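Local coordinates for D-methionine transport system permease protein MetI (Escherichia coli, PDB 3TUI) that is a membrane-spanning part of an ABC importer for D-methionine and probably carries the substrate across the inner membrane, at residues 28-42 with 101-115. Sequence-based numbering, arbitrary orientation.
Sequences FVIGLPVGVLLYVTR and APFIARMVENALLEI
Two helices of the ABC importer transmembrane domain pack closely through glycines here, with Gly31 and Gly35 of helix 3-40 set against Ala105 and Val108 of helix 89-112. The short helical segments run in the same general direction and cross at -42°. A CB on either glycine would run into helix 89-112; without one, the axes approach to 7.3 Å. CA of Gly35 lies 3.9 Å from CA of Ala105. The packing is knobs-into-holes: the methyl of Ala105 sits among Gly31, Val34, Gly35 and Leu38, and Val108 fills the next hole, among Gly31, Leu32, Gly35 and Val36. CA of Ala105 also makes a CA-H...O contact of 3.2 Å with O of Gly31. At one end, CG2 of Ile104 makes a CH-pi contact over the face of the Phe28 ring. At the other, with chi1 at 180°, Tyr39 swings its ring away from its own backbone N and turns one face to Leu112. CB of Leu112 lies 3.6 Å from the ring centroid, while CG of Leu113 meets the ring edge in plane. A serine in place of Tyr39 would probably leave Leu112 CB without its aromatic face and open a gap beside Leu113. Glu109 is held by a hydrogen bond between its OE2 and OH of Tyr53, on helix 50-64. Its salt bridge to poorly ordered Arg42 is long, 3.9 Å from NH1 to Glu109 OE2.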
# COMPACT_ATOMS: atom_id res chain seq x y z
N PHE A 28 26.42 20.68 -5.93
CA PHE A 28 25.37 20.07 -6.70
C PHE A 28 25.83 19.80 -8.13
O PHE A 28 25.58 18.72 -8.67
CB PHE A 28 24.11 20.94 -6.62
CG PHE A 28 23.20 20.56 -5.48
CD1 PHE A 28 23.43 21.05 -4.19
CD2 PHE A 28 22.12 19.72 -5.68
CE1 PHE A 28 22.61 20.69 -3.11
CE2 PHE A 28 21.28 19.37 -4.60
CZ PHE A 28 21.54 19.86 -3.32
N VAL A 29 26.56 20.73 -8.74
CA VAL A 29 27.11 20.49 -10.06
C VAL A 29 27.85 19.15 -10.07
O VAL A 29 27.92 18.47 -11.09
CB VAL A 29 28.03 21.63 -10.51
CG1 VAL A 29 28.73 21.26 -11.80
CG2 VAL A 29 27.22 22.91 -10.71
N ILE A 30 28.37 18.76 -8.91
CA ILE A 30 29.00 17.45 -8.74
C ILE A 30 28.05 16.38 -8.18
O ILE A 30 27.67 15.45 -8.90
CB ILE A 30 30.36 17.55 -7.96
CG1 ILE A 30 30.90 16.17 -7.59
CG2 ILE A 30 30.21 18.38 -6.70
CD1 ILE A 30 32.38 16.18 -7.24
N GLY A 31 27.63 16.50 -6.92
CA GLY A 31 26.80 15.47 -6.30
C GLY A 31 25.58 15.03 -7.11
O GLY A 31 25.16 13.86 -7.05
N LEU A 32 25.01 15.97 -7.87
CA LEU A 32 23.80 15.73 -8.65
C LEU A 32 23.98 14.65 -9.72
O LEU A 32 23.23 13.67 -9.74
CB LEU A 32 23.27 17.03 -9.27
CG LEU A 32 21.98 16.78 -10.06
CD1 LEU A 32 20.85 16.39 -9.11
CD2 LEU A 32 21.59 17.95 -10.96
N PRO A 33 24.95 14.83 -10.62
CA PRO A 33 25.35 13.77 -11.55
C PRO A 33 25.88 12.55 -10.82
O PRO A 33 25.71 11.43 -11.30
CB PRO A 33 26.48 14.42 -12.35
CG PRO A 33 26.19 15.86 -12.28
CD PRO A 33 25.65 16.09 -10.91
N VAL A 34 26.54 12.75 -9.69
CA VAL A 34 27.02 11.60 -8.95
C VAL A 34 25.82 10.80 -8.46
O VAL A 34 25.75 9.57 -8.62
CB VAL A 34 27.95 11.98 -7.77
CG1 VAL A 34 28.30 10.75 -6.95
CG2 VAL A 34 29.20 12.64 -8.28
N GLY A 35 24.86 11.51 -7.87
CA GLY A 35 23.64 10.90 -7.34
C GLY A 35 22.90 10.13 -8.41
O GLY A 35 22.64 8.94 -8.25
N VAL A 36 22.59 10.81 -9.50
CA VAL A 36 21.94 10.20 -10.65
C VAL A 36 22.63 8.91 -11.07
O VAL A 36 21.98 7.89 -11.32
CB VAL A 36 21.91 11.16 -11.86
CG1 VAL A 36 21.60 10.39 -13.12
CG2 VAL A 36 20.89 12.26 -11.63
N LEU A 37 23.95 8.96 -11.14
CA LEU A 37 24.67 7.83 -11.68
C LEU A 37 24.89 6.77 -10.58
O LEU A 37 25.33 5.66 -10.86
CB LEU A 37 25.98 8.28 -12.35
CG LEU A 37 25.84 9.24 -13.56
CD1 LEU A 37 27.19 9.86 -13.96
CD2 LEU A 37 25.21 8.60 -14.80
N LEU A 38 24.55 7.13 -9.34
CA LEU A 38 24.41 6.17 -8.23
C LEU A 38 23.07 5.43 -8.22
O LEU A 38 22.96 4.32 -7.71
CB LEU A 38 24.59 6.85 -6.87
CG LEU A 38 25.91 6.90 -6.09
CD1 LEU A 38 25.74 7.86 -4.90
CD2 LEU A 38 26.30 5.52 -5.59
N TYR A 39 22.03 6.10 -8.75
CA TYR A 39 20.68 5.56 -8.81
C TYR A 39 20.62 4.51 -9.89
O TYR A 39 20.23 3.37 -9.63
CB TYR A 39 19.65 6.67 -9.07
CG TYR A 39 18.19 6.22 -9.15
CD1 TYR A 39 17.53 5.76 -8.01
CD2 TYR A 39 17.46 6.32 -10.34
CE1 TYR A 39 16.20 5.36 -8.05
CE2 TYR A 39 16.10 5.92 -10.39
CZ TYR A 39 15.49 5.44 -9.24
OH TYR A 39 14.16 5.03 -9.24
N VAL A 40 21.05 4.89 -11.09
CA VAL A 40 21.00 3.99 -12.24
C VAL A 40 21.74 2.67 -11.99
O VAL A 40 21.22 1.60 -12.31
CB VAL A 40 21.53 4.63 -13.56
CG1 VAL A 40 20.92 6.00 -13.77
CG2 VAL A 40 23.05 4.71 -13.57
N THR A 41 22.93 2.73 -11.40
CA THR A 41 23.80 1.56 -11.36
C THR A 41 23.33 0.43 -10.44
O THR A 41 23.86 -0.69 -10.51
CB THR A 41 25.24 1.93 -11.01
OG1 THR A 41 25.24 2.69 -9.79
CG2 THR A 41 25.86 2.75 -12.13
N ARG A 42 22.36 0.72 -9.58
CA ARG A 42 21.80 -0.30 -8.69
C ARG A 42 21.16 -1.46 -9.45
O ARG A 42 20.75 -1.30 -10.61
CB ARG A 42 20.79 0.34 -7.73
CG ARG A 42 21.41 0.86 -6.45
CD ARG A 42 20.59 1.97 -5.80
NE ARG A 42 19.34 1.48 -5.23
CZ ARG A 42 19.08 1.46 -3.93
NH1 ARG A 42 20.01 1.85 -3.07
NH2 ARG A 42 17.91 1.01 -3.48
N ALA A 101 29.63 17.41 -1.52
CA ALA A 101 29.25 16.48 -2.61
C ALA A 101 28.65 15.15 -2.12
O ALA A 101 27.59 14.73 -2.59
CB ALA A 101 30.41 16.24 -3.57
N PRO A 102 29.33 14.49 -1.18
CA PRO A 102 28.78 13.26 -0.62
C PRO A 102 27.37 13.43 -0.01
O PRO A 102 26.49 12.67 -0.40
CB PRO A 102 29.80 12.86 0.46
CG PRO A 102 30.68 14.08 0.65
CD PRO A 102 30.68 14.78 -0.66
N PHE A 103 27.13 14.43 0.85
CA PHE A 103 25.75 14.72 1.28
C PHE A 103 24.82 14.79 0.12
O PHE A 103 23.75 14.17 0.13
CB PHE A 103 25.64 16.06 2.01
CG PHE A 103 26.32 16.08 3.31
CD1 PHE A 103 25.68 15.58 4.44
CD2 PHE A 103 27.62 16.55 3.41
CE1 PHE A 103 26.30 15.56 5.68
CE2 PHE A 103 28.27 16.54 4.65
CZ PHE A 103 27.60 16.04 5.79
N ILE A 104 25.20 15.58 -0.87
CA ILE A 104 24.28 15.86 -1.94
C ILE A 104 24.00 14.59 -2.76
O ILE A 104 22.83 14.20 -2.91
CB ILE A 104 24.82 16.97 -2.83
CG1 ILE A 104 24.73 18.30 -2.07
CG2 ILE A 104 24.07 17.00 -4.16
CD1 ILE A 104 25.52 19.44 -2.66
N ALA A 105 25.04 13.91 -3.24
CA ALA A 105 24.82 12.74 -4.09
C ALA A 105 23.97 11.67 -3.40
O ALA A 105 23.00 11.16 -3.98
CB ALA A 105 26.12 12.14 -4.58
N ARG A 106 24.31 11.33 -2.16
CA ARG A 106 23.49 10.40 -1.41
C ARG A 106 22.03 10.84 -1.36
O ARG A 106 21.13 10.01 -1.57
CB ARG A 106 24.02 10.21 0.01
CG ARG A 106 23.35 9.06 0.71
CD ARG A 106 23.24 7.83 -0.22
NE ARG A 106 24.54 7.34 -0.71
CZ ARG A 106 25.16 6.28 -0.22
NH1 ARG A 106 24.60 5.59 0.76
NH2 ARG A 106 26.33 5.89 -0.71
N MET A 107 21.79 12.12 -1.09
CA MET A 107 20.41 12.61 -1.06
C MET A 107 19.72 12.50 -2.38
O MET A 107 18.58 12.03 -2.45
CB MET A 107 20.31 14.04 -0.56
CG MET A 107 20.50 14.15 0.92
SD MET A 107 20.44 15.89 1.32
CE MET A 107 20.73 15.78 3.09
N VAL A 108 20.40 12.93 -3.44
CA VAL A 108 19.81 12.89 -4.77
C VAL A 108 19.31 11.48 -5.14
O VAL A 108 18.17 11.32 -5.58
CB VAL A 108 20.81 13.40 -5.82
CG1 VAL A 108 20.18 13.27 -7.20
CG2 VAL A 108 21.18 14.86 -5.53
N GLU A 109 20.15 10.48 -4.94
CA GLU A 109 19.76 9.09 -5.18
C GLU A 109 18.61 8.65 -4.28
O GLU A 109 17.69 7.97 -4.71
CB GLU A 109 20.95 8.15 -4.98
CG GLU A 109 20.70 6.69 -5.36
CD GLU A 109 21.40 5.72 -4.43
OE1 GLU A 109 21.45 6.02 -3.22
OE2 GLU A 109 21.94 4.70 -4.91
N ASN A 110 18.67 9.02 -3.01
CA ASN A 110 17.56 8.71 -2.15
C ASN A 110 16.29 9.40 -2.64
O ASN A 110 15.20 8.84 -2.55
CB ASN A 110 17.88 9.09 -0.71
CG ASN A 110 18.80 8.08 -0.02
OD1 ASN A 110 18.94 6.94 -0.48
ND2 ASN A 110 19.44 8.51 1.08
N ALA A 111 16.42 10.61 -3.15
CA ALA A 111 15.25 11.28 -3.73
C ALA A 111 14.79 10.52 -4.98
O ALA A 111 13.59 10.21 -5.12
CB ALA A 111 15.54 12.76 -4.04
N LEU A 112 15.72 10.21 -5.89
CA LEU A 112 15.31 9.47 -7.06
C LEU A 112 14.60 8.18 -6.63
O LEU A 112 13.59 7.81 -7.23
CB LEU A 112 16.48 9.17 -8.00
CG LEU A 112 16.98 10.37 -8.82
CD1 LEU A 112 18.27 10.04 -9.58
CD2 LEU A 112 15.90 10.87 -9.76
N LEU A 113 15.07 7.51 -5.57
CA LEU A 113 14.49 6.20 -5.19
C LEU A 113 13.00 6.27 -4.74
O LEU A 113 12.32 5.23 -4.65
CB LEU A 113 15.33 5.53 -4.10
CG LEU A 113 16.70 4.95 -4.47
CD1 LEU A 113 17.47 4.69 -3.19
CD2 LEU A 113 16.63 3.68 -5.26
N GLU A 114 12.52 7.49 -4.45
CA GLU A 114 11.12 7.81 -4.16
C GLU A 114 10.19 7.68 -5.35
O GLU A 114 8.98 7.57 -5.18
CB GLU A 114 10.99 9.25 -3.68
CG GLU A 114 11.77 9.62 -2.44
CD GLU A 114 11.08 9.17 -1.18
OE1 GLU A 114 10.57 10.05 -0.44
OE2 GLU A 114 11.04 7.94 -0.93
N ILE A 115 10.76 7.77 -6.55
CA ILE A 115 10.02 7.66 -7.81
C ILE A 115 9.72 6.22 -8.19
O ILE A 115 10.65 5.43 -8.36
CB ILE A 115 10.78 8.29 -8.98
CG1 ILE A 115 11.16 9.73 -8.66
CG2 ILE A 115 9.94 8.22 -10.24
CD1 ILE A 115 11.86 10.42 -9.79